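Local structure of indole-3-pyruvate decarboxylase (Azospirillum brasilense, 2NXW) at residues L395-M400 / K441-V446; T445-G450 / P469-F474; L473-S478 / L535-I540. The protein catalyses the thiamine diphosphate- and magnesium-dependent decarboxylation of phenylpyruvate and of indole-3-pyruvate, the latter to indole-3-acetaldehyde, a step of auxin biosynthesis. All coordinates share one frame; numbering follows the deposited sequence.

Contact 1 of 3, residues L395-M400 / K441-V446; sequences LIAADM and KRILTV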
loop_
_atom_site.group_PDB
_atom_site.type_symbol
_atom_site.label_atom_id
_atom_site.label_comp_id
_atom_site.label_asym_id
_atom_site.label_seq_id
_atom_site.Cartn_x
_atom_site.Cartn_y
_atom_site.Cartn_z
ATOM N N LEU A 395 41.350 12.023 -7.209
ATOM C CA LEU A 395 39.967 11.943 -6.747
ATOM C C LEU A 395 39.862 10.522 -6.179
ATOM O O LEU A 395 40.437 9.580 -6.729
ATOM C CB LEU A 395 38.979 12.128 -7.908
ATOM C CG LEU A 395 37.506 11.908 -7.521
ATOM C CD1 LEU A 395 36.630 12.940 -8.242
ATOM C CD2 LEU A 395 37.073 10.478 -7.856
ATOM N N ILE A 396 39.125 10.371 -5.083
ATOM C CA ILE A 396 38.976 9.074 -4.451
ATOM C C ILE A 396 37.566 8.535 -4.607
ATOM O O ILE A 396 36.589 9.266 -4.415
ATOM C CB ILE A 396 39.281 9.172 -2.934
ATOM C CG1 ILE A 396 40.738 9.587 -2.740
ATOM C CG2 ILE A 396 38.999 7.834 -2.231
ATOM C CD1 ILE A 396 41.122 9.877 -1.276
ATOM N N ALA A 397 37.473 7.265 -4.991
ATOM C CA ALA A 397 36.187 6.582 -5.080
ATOM C C ALA A 397 36.241 5.595 -3.914
ATOM O O ALA A 397 37.194 4.825 -3.778
ATOM C CB ALA A 397 36.053 5.836 -6.396
ATOM N N ALA A 398 35.239 5.627 -3.054
ATOM C CA ALA A 398 35.237 4.730 -1.915
ATOM C C ALA A 398 33.972 3.898 -1.862
ATOM O O ALA A 398 32.903 4.339 -2.274
ATOM C CB ALA A 398 35.366 5.539 -0.622
ATOM N N ASP A 399 34.112 2.670 -1.372
ATOM C CA ASP A 399 32.966 1.794 -1.191
ATOM C C ASP A 399 32.445 2.090 0.218
ATOM O O ASP A 399 32.938 3.006 0.887
ATOM C CB ASP A 399 33.389 0.326 -1.292
ATOM C CG ASP A 399 32.289 -0.554 -1.867
ATOM O OD1 ASP A 399 31.241 -0.694 -1.199
ATOM O OD2 ASP A 399 32.469 -1.099 -2.976
ATOM N N MET A 400 31.437 1.343 0.654
ATOM C CA MET A 400 30.903 1.500 2.002
ATOM C C MET A 400 31.686 0.538 2.892
ATOM O O MET A 400 31.905 -0.620 2.520
ATOM C CB MET A 400 29.413 1.142 2.036
ATOM C CG MET A 400 28.812 1.143 3.434
ATOM S SD MET A 400 28.985 2.728 4.253
ATOM C CE MET A 400 28.178 2.374 5.804
ATOM N N LYS A 441 43.139 11.335 -15.827
ATOM C CA LYS A 441 43.385 11.615 -14.418
ATOM C C LYS A 441 43.170 10.297 -13.690
ATOM O O LYS A 441 42.116 9.668 -13.812
ATOM C CB LYS A 441 42.423 12.685 -13.893
ATOM C CG LYS A 441 42.627 14.070 -14.531
ATOM C CD LYS A 441 43.963 14.678 -14.143
ATOM C CE LYS A 441 44.041 16.153 -14.548
ATOM N NZ LYS A 441 44.142 16.358 -16.033
ATOM N N ARG A 442 44.181 9.872 -12.951
ATOM C CA ARG A 442 44.114 8.606 -12.251
ATOM C C ARG A 442 43.184 8.674 -11.054
ATOM O O ARG A 442 43.118 9.687 -10.368
ATOM C CB ARG A 442 45.518 8.203 -11.824
ATOM C CG ARG A 442 45.701 6.726 -11.646
ATOM C CD ARG A 442 47.181 6.361 -11.524
ATOM N NE ARG A 442 47.352 4.943 -11.764
ATOM C CZ ARG A 442 48.473 4.249 -11.566
ATOM N NH1 ARG A 442 49.576 4.849 -11.109
ATOM N NH2 ARG A 442 48.479 2.947 -11.802
ATOM N N ILE A 443 42.467 7.584 -10.808
ATOM C CA ILE A 443 41.542 7.541 -9.687
ATOM C C ILE A 443 42.078 6.579 -8.634
ATOM O O ILE A 443 42.651 5.539 -8.965
ATOM C CB ILE A 443 40.138 7.075 -10.163
ATOM C CG1 ILE A 443 39.651 7.963 -11.321
ATOM C CG2 ILE A 443 39.143 7.137 -9.006
ATOM C CD1 ILE A 443 39.512 9.446 -10.992
ATOM N N LEU A 444 41.950 6.980 -7.373
ATOM C CA LEU A 444 42.361 6.137 -6.253
ATOM C C LEU A 444 41.086 5.562 -5.653
ATOM O O LEU A 444 40.193 6.302 -5.243
ATOM C CB LEU A 444 43.094 6.958 -5.191
ATOM C CG LEU A 444 43.367 6.246 -3.858
ATOM C CD1 LEU A 444 44.247 5.023 -4.089
ATOM C CD2 LEU A 444 44.036 7.225 -2.896
ATOM N N THR A 445 40.998 4.243 -5.622
ATOM C CA THR A 445 39.831 3.587 -5.053
ATOM C C THR A 445 40.185 2.930 -3.726
ATOM O O THR A 445 41.227 2.294 -3.616
ATOM C CB THR A 445 39.325 2.489 -5.994
ATOM O OG1 THR A 445 38.954 3.082 -7.243
ATOM C CG2 THR A 445 38.119 1.771 -5.401
ATOM N N VAL A 446 39.333 3.120 -2.719
ATOM C CA VAL A 446 39.520 2.442 -1.431
ATOM C C VAL A 446 38.291 1.534 -1.259
ATOM O O VAL A 446 37.153 1.941 -1.505
ATOM C CB VAL A 446 39.683 3.424 -0.238
ATOM C CG1 VAL A 446 40.995 4.206 -0.393
ATOM C CG2 VAL A 446 38.503 4.364 -0.147
HETATM O O HOH W 1 42.226 12.225 -10.023
#

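Contact 2 of 3, residues T445-G450 / P469-F474; sequences TVVGDG and PIVILF. With MG (magnesium ion), chain C; TPP (thiamine diphosphate), chain E.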
loop_
_atom_site.group_PDB
_atom_site.type_symbol
_atom_site.label_atom_id
_atom_site.label_comp_id
_atom_site.label_asym_id
_atom_site.label_seq_id
_atom_site.Cartn_x
_atom_site.Cartn_y
_atom_site.Cartn_z
ATOM N N THR A 445 40.998 4.243 -5.622
ATOM C CA THR A 445 39.831 3.587 -5.053
ATOM C C THR A 445 40.185 2.930 -3.726
ATOM O O THR A 445 41.227 2.294 -3.616
ATOM C CB THR A 445 39.325 2.489 -5.994
ATOM O OG1 THR A 445 38.954 3.082 -7.243
ATOM C CG2 THR A 445 38.119 1.771 -5.401
ATOM N N VAL A 446 39.333 3.120 -2.719
ATOM C CA VAL A 446 39.520 2.442 -1.431
ATOM C C VAL A 446 38.291 1.534 -1.259
ATOM O O VAL A 446 37.153 1.941 -1.505
ATOM C CB VAL A 446 39.683 3.424 -0.238
ATOM C CG1 VAL A 446 40.995 4.206 -0.393
ATOM C CG2 VAL A 446 38.503 4.364 -0.147
ATOM N N VAL A 447 38.534 0.298 -0.840
ATOM C CA VAL A 447 37.467 -0.693 -0.757
ATOM C C VAL A 447 37.853 -1.794 0.229
ATOM O O VAL A 447 39.025 -2.158 0.338
ATOM C CB VAL A 447 37.247 -1.298 -2.192
ATOM C CG1 VAL A 447 38.563 -1.892 -2.720
ATOM C CG2 VAL A 447 36.147 -2.355 -2.189
ATOM N N GLY A 448 36.862 -2.319 0.940
ATOM C CA GLY A 448 37.119 -3.387 1.897
ATOM C C GLY A 448 37.071 -4.767 1.257
ATOM O O GLY A 448 36.701 -4.917 0.092
ATOM N N ASP A 449 37.444 -5.799 2.010
ATOM C CA ASP A 449 37.434 -7.146 1.471
ATOM C C ASP A 449 36.029 -7.661 1.144
ATOM O O ASP A 449 35.820 -8.322 0.127
ATOM C CB ASP A 449 38.187 -8.126 2.412
ATOM C CG ASP A 449 37.689 -8.105 3.860
ATOM O OD1 ASP A 449 37.582 -7.017 4.477
ATOM O OD2 ASP A 449 37.449 -9.215 4.377
ATOM N N GLY A 450 35.066 -7.346 2.001
ATOM C CA GLY A 450 33.703 -7.779 1.739
ATOM C C GLY A 450 33.175 -7.163 0.456
ATOM O O GLY A 450 32.582 -7.855 -0.387
ATOM N N PRO A 469 43.490 2.458 -12.680
ATOM C CA PRO A 469 43.311 2.950 -11.311
ATOM C C PRO A 469 44.167 2.264 -10.251
ATOM O O PRO A 469 44.634 1.130 -10.445
ATOM C CB PRO A 469 41.811 2.735 -11.063
ATOM C CG PRO A 469 41.511 1.513 -11.880
ATOM C CD PRO A 469 42.280 1.770 -13.169
ATOM N N ILE A 470 44.396 2.992 -9.157
ATOM C CA ILE A 470 45.132 2.455 -8.006
ATOM C C ILE A 470 44.021 2.067 -7.042
ATOM O O ILE A 470 43.114 2.864 -6.772
ATOM C CB ILE A 470 46.022 3.514 -7.330
ATOM C CG1 ILE A 470 47.121 3.956 -8.305
ATOM C CG2 ILE A 470 46.672 2.925 -6.061
ATOM C CD1 ILE A 470 47.966 5.137 -7.804
ATOM N N VAL A 471 44.101 0.847 -6.532
ATOM C CA VAL A 471 43.088 0.352 -5.615
ATOM C C VAL A 471 43.718 -0.125 -4.323
ATOM O O VAL A 471 44.580 -1.003 -4.346
ATOM C CB VAL A 471 42.326 -0.829 -6.243
ATOM C CG1 VAL A 471 41.199 -1.303 -5.316
ATOM C CG2 VAL A 471 41.737 -0.402 -7.586
ATOM N N ILE A 472 43.306 0.465 -3.204
ATOM C CA ILE A 472 43.809 0.027 -1.897
ATOM C C ILE A 472 42.678 -0.789 -1.271
ATOM O O ILE A 472 41.615 -0.248 -0.958
ATOM C CB ILE A 472 44.175 1.206 -0.976
ATOM C CG1 ILE A 472 45.252 2.080 -1.643
ATOM C CG2 ILE A 472 44.708 0.659 0.350
ATOM C CD1 ILE A 472 45.622 3.324 -0.847
ATOM N N LEU A 473 42.915 -2.089 -1.124
ATOM C CA LEU A 473 41.934 -3.015 -0.576
ATOM C C LEU A 473 42.248 -3.258 0.892
ATOM O O LEU A 473 43.313 -3.774 1.226
ATOM C CB LEU A 473 41.990 -4.319 -1.377
ATOM C CG LEU A 473 40.863 -5.354 -1.274
ATOM C CD1 LEU A 473 41.122 -6.468 -2.297
ATOM C CD2 LEU A 473 40.773 -5.923 0.156
ATOM N N PHE A 474 41.311 -2.872 1.754
ATOM C CA PHE A 474 41.443 -3.014 3.206
ATOM C C PHE A 474 41.029 -4.448 3.538
ATOM O O PHE A 474 39.835 -4.755 3.621
ATOM C CB PHE A 474 40.497 -2.024 3.918
ATOM C CG PHE A 474 40.912 -0.568 3.837
ATOM C CD1 PHE A 474 40.806 0.247 4.959
ATOM C CD2 PHE A 474 41.336 0.006 2.630
ATOM C CE1 PHE A 474 41.109 1.605 4.897
ATOM C CE2 PHE A 474 41.643 1.370 2.555
ATOM C CZ PHE A 474 41.529 2.171 3.691
HETATM MG MG MG C . 36.460 -5.968 5.840
HETATM N "N1'" TPP E . 24.877 -5.516 1.298
HETATM C "C2'" TPP E . 24.996 -4.398 0.564
HETATM C CM2 TPP E . 24.817 -4.471 -0.944
HETATM N "N3'" TPP E . 25.262 -3.224 1.144
HETATM C "C4'" TPP E . 25.426 -3.103 2.492
HETATM N "N4'" TPP E . 25.628 -1.870 3.033
HETATM C "C5'" TPP E . 25.372 -4.277 3.310
HETATM C "C6'" TPP E . 25.063 -5.490 2.661
HETATM C "C7'" TPP E . 25.591 -4.248 4.840
HETATM N N3 TPP E . 27.020 -3.878 5.259
HETATM C C2 TPP E . 27.263 -2.621 5.643
HETATM S S1 TPP E . 28.963 -2.624 6.072
HETATM C C5 TPP E . 29.280 -4.324 5.736
HETATM C C4 TPP E . 28.043 -4.802 5.313
HETATM C CM4 TPP E . 27.855 -6.292 4.914
HETATM C C6 TPP E . 30.584 -4.997 5.894
HETATM C C7 TPP E . 31.579 -4.440 4.860
HETATM O O7 TPP E . 32.699 -5.285 4.939
HETATM P PA TPP E . 33.957 -4.691 4.185
HETATM O O1A TPP E . 33.686 -4.376 2.716
HETATM O O2A TPP E . 35.029 -5.770 4.333
HETATM O O3A TPP E . 34.487 -3.358 4.877
HETATM P PB TPP E . 34.743 -3.287 6.511
HETATM O O1B TPP E . 35.465 -4.550 6.985
HETATM O O2B TPP E . 35.606 -2.005 6.691
HETATM O O3B TPP E . 33.423 -3.097 7.243
HETATM O O HOH W 2 37.670 -4.341 5.186
#

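Contact 3 of 3, residues L473-S478 / L535-I540; sequences LFNNAS and LIEAMI. With MG (magnesium ion), chain C; TPP (thiamine diphosphate), chain E.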
loop_
_atom_site.group_PDB
_atom_site.type_symbol
_atom_site.label_atom_id
_atom_site.label_comp_id
_atom_site.label_asym_id
_atom_site.label_seq_id
_atom_site.Cartn_x
_atom_site.Cartn_y
_atom_site.Cartn_z
ATOM N N LEU A 473 42.915 -2.089 -1.124
ATOM C CA LEU A 473 41.934 -3.015 -0.576
ATOM C C LEU A 473 42.248 -3.258 0.892
ATOM O O LEU A 473 43.313 -3.774 1.226
ATOM C CB LEU A 473 41.990 -4.319 -1.377
ATOM C CG LEU A 473 40.863 -5.354 -1.274
ATOM C CD1 LEU A 473 41.122 -6.468 -2.297
ATOM C CD2 LEU A 473 40.773 -5.923 0.156
ATOM N N PHE A 474 41.311 -2.872 1.754
ATOM C CA PHE A 474 41.443 -3.014 3.206
ATOM C C PHE A 474 41.029 -4.448 3.538
ATOM O O PHE A 474 39.835 -4.755 3.621
ATOM C CB PHE A 474 40.497 -2.024 3.918
ATOM C CG PHE A 474 40.912 -0.568 3.837
ATOM C CD1 PHE A 474 40.806 0.247 4.959
ATOM C CD2 PHE A 474 41.336 0.006 2.630
ATOM C CE1 PHE A 474 41.109 1.605 4.897
ATOM C CE2 PHE A 474 41.643 1.370 2.555
ATOM C CZ PHE A 474 41.529 2.171 3.691
ATOM N N ASN A 475 42.002 -5.329 3.749
ATOM C CA ASN A 475 41.658 -6.717 4.014
ATOM C C ASN A 475 41.771 -7.116 5.472
ATOM O O ASN A 475 42.858 -7.480 5.949
ATOM C CB ASN A 475 42.513 -7.667 3.159
ATOM C CG ASN A 475 41.965 -9.083 3.152
ATOM O OD1 ASN A 475 41.073 -9.416 3.939
ATOM N ND2 ASN A 475 42.494 -9.927 2.284
ATOM N N ASN A 476 40.645 -7.046 6.181
ATOM C CA ASN A 476 40.622 -7.450 7.582
ATOM C C ASN A 476 39.888 -8.787 7.751
ATOM O O ASN A 476 39.596 -9.191 8.875
ATOM C CB ASN A 476 40.002 -6.358 8.492
ATOM C CG ASN A 476 38.660 -5.812 7.981
ATOM O OD1 ASN A 476 37.976 -6.444 7.182
ATOM N ND2 ASN A 476 38.280 -4.638 8.479
ATOM N N ALA A 477 39.645 -9.499 6.647
ATOM C CA ALA A 477 38.948 -10.798 6.674
ATOM C C ALA A 477 37.741 -10.649 7.581
ATOM O O ALA A 477 37.511 -11.448 8.503
ATOM C CB ALA A 477 39.883 -11.885 7.211
ATOM N N SER A 478 36.946 -9.630 7.289
ATOM C CA SER A 478 35.818 -9.314 8.144
ATOM C C SER A 478 34.859 -8.307 7.549
ATOM O O SER A 478 35.247 -7.458 6.738
ATOM C CB SER A 478 36.382 -8.701 9.436
ATOM O OG SER A 478 35.379 -8.290 10.348
ATOM N N LEU A 535 46.805 -2.935 -7.545
ATOM C CA LEU A 535 46.034 -3.356 -6.387
ATOM C C LEU A 535 46.948 -3.583 -5.185
ATOM O O LEU A 535 47.830 -4.445 -5.210
ATOM C CB LEU A 535 45.275 -4.644 -6.720
ATOM C CG LEU A 535 44.465 -5.278 -5.582
ATOM C CD1 LEU A 535 43.390 -4.313 -5.121
ATOM C CD2 LEU A 535 43.840 -6.583 -6.062
ATOM N N ILE A 536 46.753 -2.781 -4.151
ATOM C CA ILE A 536 47.523 -2.916 -2.920
ATOM C C ILE A 536 46.575 -3.550 -1.904
ATOM O O ILE A 536 45.602 -2.918 -1.479
ATOM C CB ILE A 536 48.002 -1.544 -2.382
ATOM C CG1 ILE A 536 48.907 -0.858 -3.419
ATOM C CG2 ILE A 536 48.776 -1.749 -1.057
ATOM C CD1 ILE A 536 49.236 0.591 -3.075
ATOM N N GLU A 537 46.855 -4.796 -1.540
ATOM C CA GLU A 537 46.031 -5.524 -0.580
ATOM C C GLU A 537 46.664 -5.331 0.792
ATOM O O GLU A 537 47.665 -5.985 1.119
ATOM C CB GLU A 537 45.983 -7.005 -0.960
ATOM C CG GLU A 537 45.141 -7.828 -0.004
ATOM C CD GLU A 537 45.232 -9.311 -0.260
ATOM O OE1 GLU A 537 46.213 -9.771 -0.893
ATOM O OE2 GLU A 537 44.316 -10.030 0.194
ATOM N N ALA A 538 46.075 -4.441 1.584
ATOM C CA ALA A 538 46.599 -4.120 2.908
ATOM C C ALA A 538 45.946 -4.979 3.967
ATOM O O ALA A 538 44.747 -4.854 4.207
ATOM C CB ALA A 538 46.363 -2.649 3.220
ATOM N N MET A 539 46.732 -5.854 4.591
ATOM C CA MET A 539 46.202 -6.715 5.645
ATOM C C MET A 539 46.054 -5.880 6.921
ATOM O O MET A 539 46.978 -5.190 7.341
ATOM C CB MET A 539 47.143 -7.896 5.882
ATOM C CG MET A 539 47.508 -8.663 4.604
ATOM S SD MET A 539 46.049 -9.137 3.599
ATOM C CE MET A 539 45.324 -10.392 4.668
ATOM N N ILE A 540 44.872 -5.935 7.521
ATOM C CA ILE A 540 44.576 -5.163 8.725
ATOM C C ILE A 540 43.940 -6.091 9.753
ATOM O O ILE A 540 43.079 -6.889 9.407
ATOM C CB ILE A 540 43.563 -4.043 8.400
ATOM C CG1 ILE A 540 44.136 -3.124 7.324
ATOM C CG2 ILE A 540 43.204 -3.247 9.665
ATOM C CD1 ILE A 540 43.126 -2.089 6.801
HETATM MG MG MG C . 36.460 -5.968 5.840
HETATM N "N1'" TPP E . 24.877 -5.516 1.298
HETATM C "C2'" TPP E . 24.996 -4.398 0.564
HETATM C CM2 TPP E . 24.817 -4.471 -0.944
HETATM N "N3'" TPP E . 25.262 -3.224 1.144
HETATM C "C4'" TPP E . 25.426 -3.103 2.492
HETATM N "N4'" TPP E . 25.628 -1.870 3.033
HETATM C "C5'" TPP E . 25.372 -4.277 3.310
HETATM C "C6'" TPP E . 25.063 -5.490 2.661
HETATM C "C7'" TPP E . 25.591 -4.248 4.840
HETATM N N3 TPP E . 27.020 -3.878 5.259
HETATM C C2 TPP E . 27.263 -2.621 5.643
HETATM S S1 TPP E . 28.963 -2.624 6.072
HETATM C C5 TPP E . 29.280 -4.324 5.736
HETATM C C4 TPP E . 28.043 -4.802 5.313
HETATM C CM4 TPP E . 27.855 -6.292 4.914
HETATM C C6 TPP E . 30.584 -4.997 5.894
HETATM C C7 TPP E . 31.579 -4.440 4.860
HETATM O O7 TPP E . 32.699 -5.285 4.939
HETATM P PA TPP E . 33.957 -4.691 4.185
HETATM O O1A TPP E . 33.686 -4.376 2.716
HETATM O O2A TPP E . 35.029 -5.770 4.333
HETATM O O3A TPP E . 34.487 -3.358 4.877
HETATM P PB TPP E . 34.743 -3.287 6.511
HETATM O O1B TPP E . 35.465 -4.550 6.985
HETATM O O2B TPP E . 35.606 -2.005 6.691
HETATM O O3B TPP E . 33.423 -3.097 7.243
HETATM O O HOH W 2 37.670 -4.341 5.186
HETATM O O HOH W 3 42.158 -9.902 9.927
#

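Contact 1 of 3, residues L395-M400 / K441-V446
Ala397 pairs with Thr445 at the middle of two parallel strands, 395-398 and 443-446, whose axes lie 28° apart. Four backbone hydrogen bonds alternate between them: Leu444 N to Leu395 O, Ala397 N to Leu444 O, Val446 N to Ala397 O (2.9 Å) and Asp399 N to Val446 O. CA-H...O contacts support the ladder, among them Ile396 CA to Leu444 O at 3.1 Å. At the Leu395 end a water bridges Leu395 N and Arg442 O.

The apolar contacts divide between the two faces of the sheet. On one, Ile396 runs alongside Leu444, CG1 to CD2 at 4.1 Å, and the methyl of Ala398 presses on Val446. There CG2 of Val446, held between its own backbone N and carbonyl carbon, comes 3.4 Å from Ala398 CB, tighter than usual for two carbons. On the other, Leu395 and Ile443 lie side by side.

Past the last bridge, Asp399 OD1 accepts from Met400 N with its anti lone pair (2.8 Å); Gly425 and Gly427 bind the same carboxylate. Its side chain lies about 6 Å from thiamine diphosphate (nearest atoms). Adjacent parallel strands with cofactor-facing loops at their C-terminal ends are characteristic of the α/β diphosphate-binding domain of thiamine diphosphate enzymes.

Contact 2 of 3, residues T445-G450 / P469-F474
Asp449 and Phe474 both serve the magnesium ion, one directly and the other through a water. Asp449 OD1 binds the metal at 2.1 Å, and the diphosphate oxygens O2A and O1B with a bound water take three further positions; Asn476 OD1 and Ser478 O complete six. The metal-bound water donates to Phe474 O at 2.7 Å, so Phe474, near the end of strand 470-475, probably helps to position this water. Phe474 O also receives a weak bond from Asp449 N.

Gly450 N donates to O2A of the cofactor at 2.8 Å, and Ala451 N binds the diphosphate too. Gly448 is the N-cap of the helix that starts at Asp449, so that helix probably also steadies the phosphate charge with its positive end. Asp449 reaches the metal with CG held between its backbone N and carbonyl carbon (chi1 54°), while its CA rests 3.8 Å from Leu473 CD2. Gly448-Asp449-Gly450 opens the GDG...NN motif by which thiamine diphosphate enzymes bind metal and diphosphate.

Behind this shell the two parallel strands carry the Gly448-Gly450 segment. Thr445 N bonds Ile470 O, Ile472 N bonds Thr445 O, Val447 N bonds Ile472 O, and Phe474 N bonds Val447 O at 2.8 Å. On one face Val447 CG1 meets Val471 CG1 at 3.7 Å. On the other the Phe474 ring lies alongside Val446, CE2 at 4.0 Å from Val446 CB, with Ile472 O at the ring edge.

Val428 of helix 427-437 packs on Thr445 and Val447, whereas helix 516-528 covers Ile470 and Ile472 on the opposite face. Strand 395-398 flanks strand 445-448, and Gln534, at the start of strand 534-539, bonds Val471 on the far side.

Contact 3 of 3, residues L473-S478 / L535-I540
Glu537 OE2 has three partners: Asn475 ND2 at 2.8 Å, Arg512 in a salt bridge and the backbone N of Phe499. Asn475 ND2 comes to the anti side of OE2, the oxygen lies only 3° out of the amide plane, and amide and carboxylate are turned just 17° against each other. Both side chains leave their neighbouring strands with CG anti to the backbone N, which lays them side by side. Met539 brings its CE to 3.7 Å from Asn475 ND2 and its sulfur against Asn475 CB.

The other end of the same amide is used as well. Asn475 OD1 accepts from Ala477 N at 3.1 Å, an Asx turn that curls the chain just after the strand and probably helps to present the next residues to the metal. Asn475-Asn476 is the NN end of the GDG...NN motif of thiamine diphosphate enzymes. Asn476 OD1 and Ser478 O each bind magnesium at 2.1 Å, and Asn476 ND2 reaches the diphosphate oxygen O1B at 3.2 Å. CG of Asn476 sits between backbone N and carbonyl carbon (chi1 49°), which aims the amide at the cofactor, while its CB lies 3.3 Å from Ile540 O.

Parallel pairing carries these groups. Leu473 N bonds Ile536 O, Ala538 N bonds Leu473 O, Asn475 N bonds Ala538 O, and Ile540 N closes the ladder on Asn475 O, approaching from above the carbonyl plane. On the face away from Glu537, Ile540 CD1 touches the Phe474 ring at CD1, 3.8 Å away, and Ile379 of helix 376-388 packs against both residues.

In the fold
The three contacts follow one another along the chain without nesting or crossing. Strand 395-398 comes first; the chain then passes through helix 402-407, edge strand 415-416 and helix 427-437 and returns in strand 443-448, where contact 1 closes. Contact 2 closes a shorter excursion through helices 449-455 and 462-465, and shares Thr445 and Val446 with contact 1. Contact 3, sharing Leu473 and Phe474 with contact 2, closes the longest, which includes strand 509-513 at the sheet edge and helix 516-528. Together they join four successive neighbours of one parallel sheet. Contacts 2 and 3 meet at the magnesium, where Asp449 OD2 probably also bonds Ser478 N.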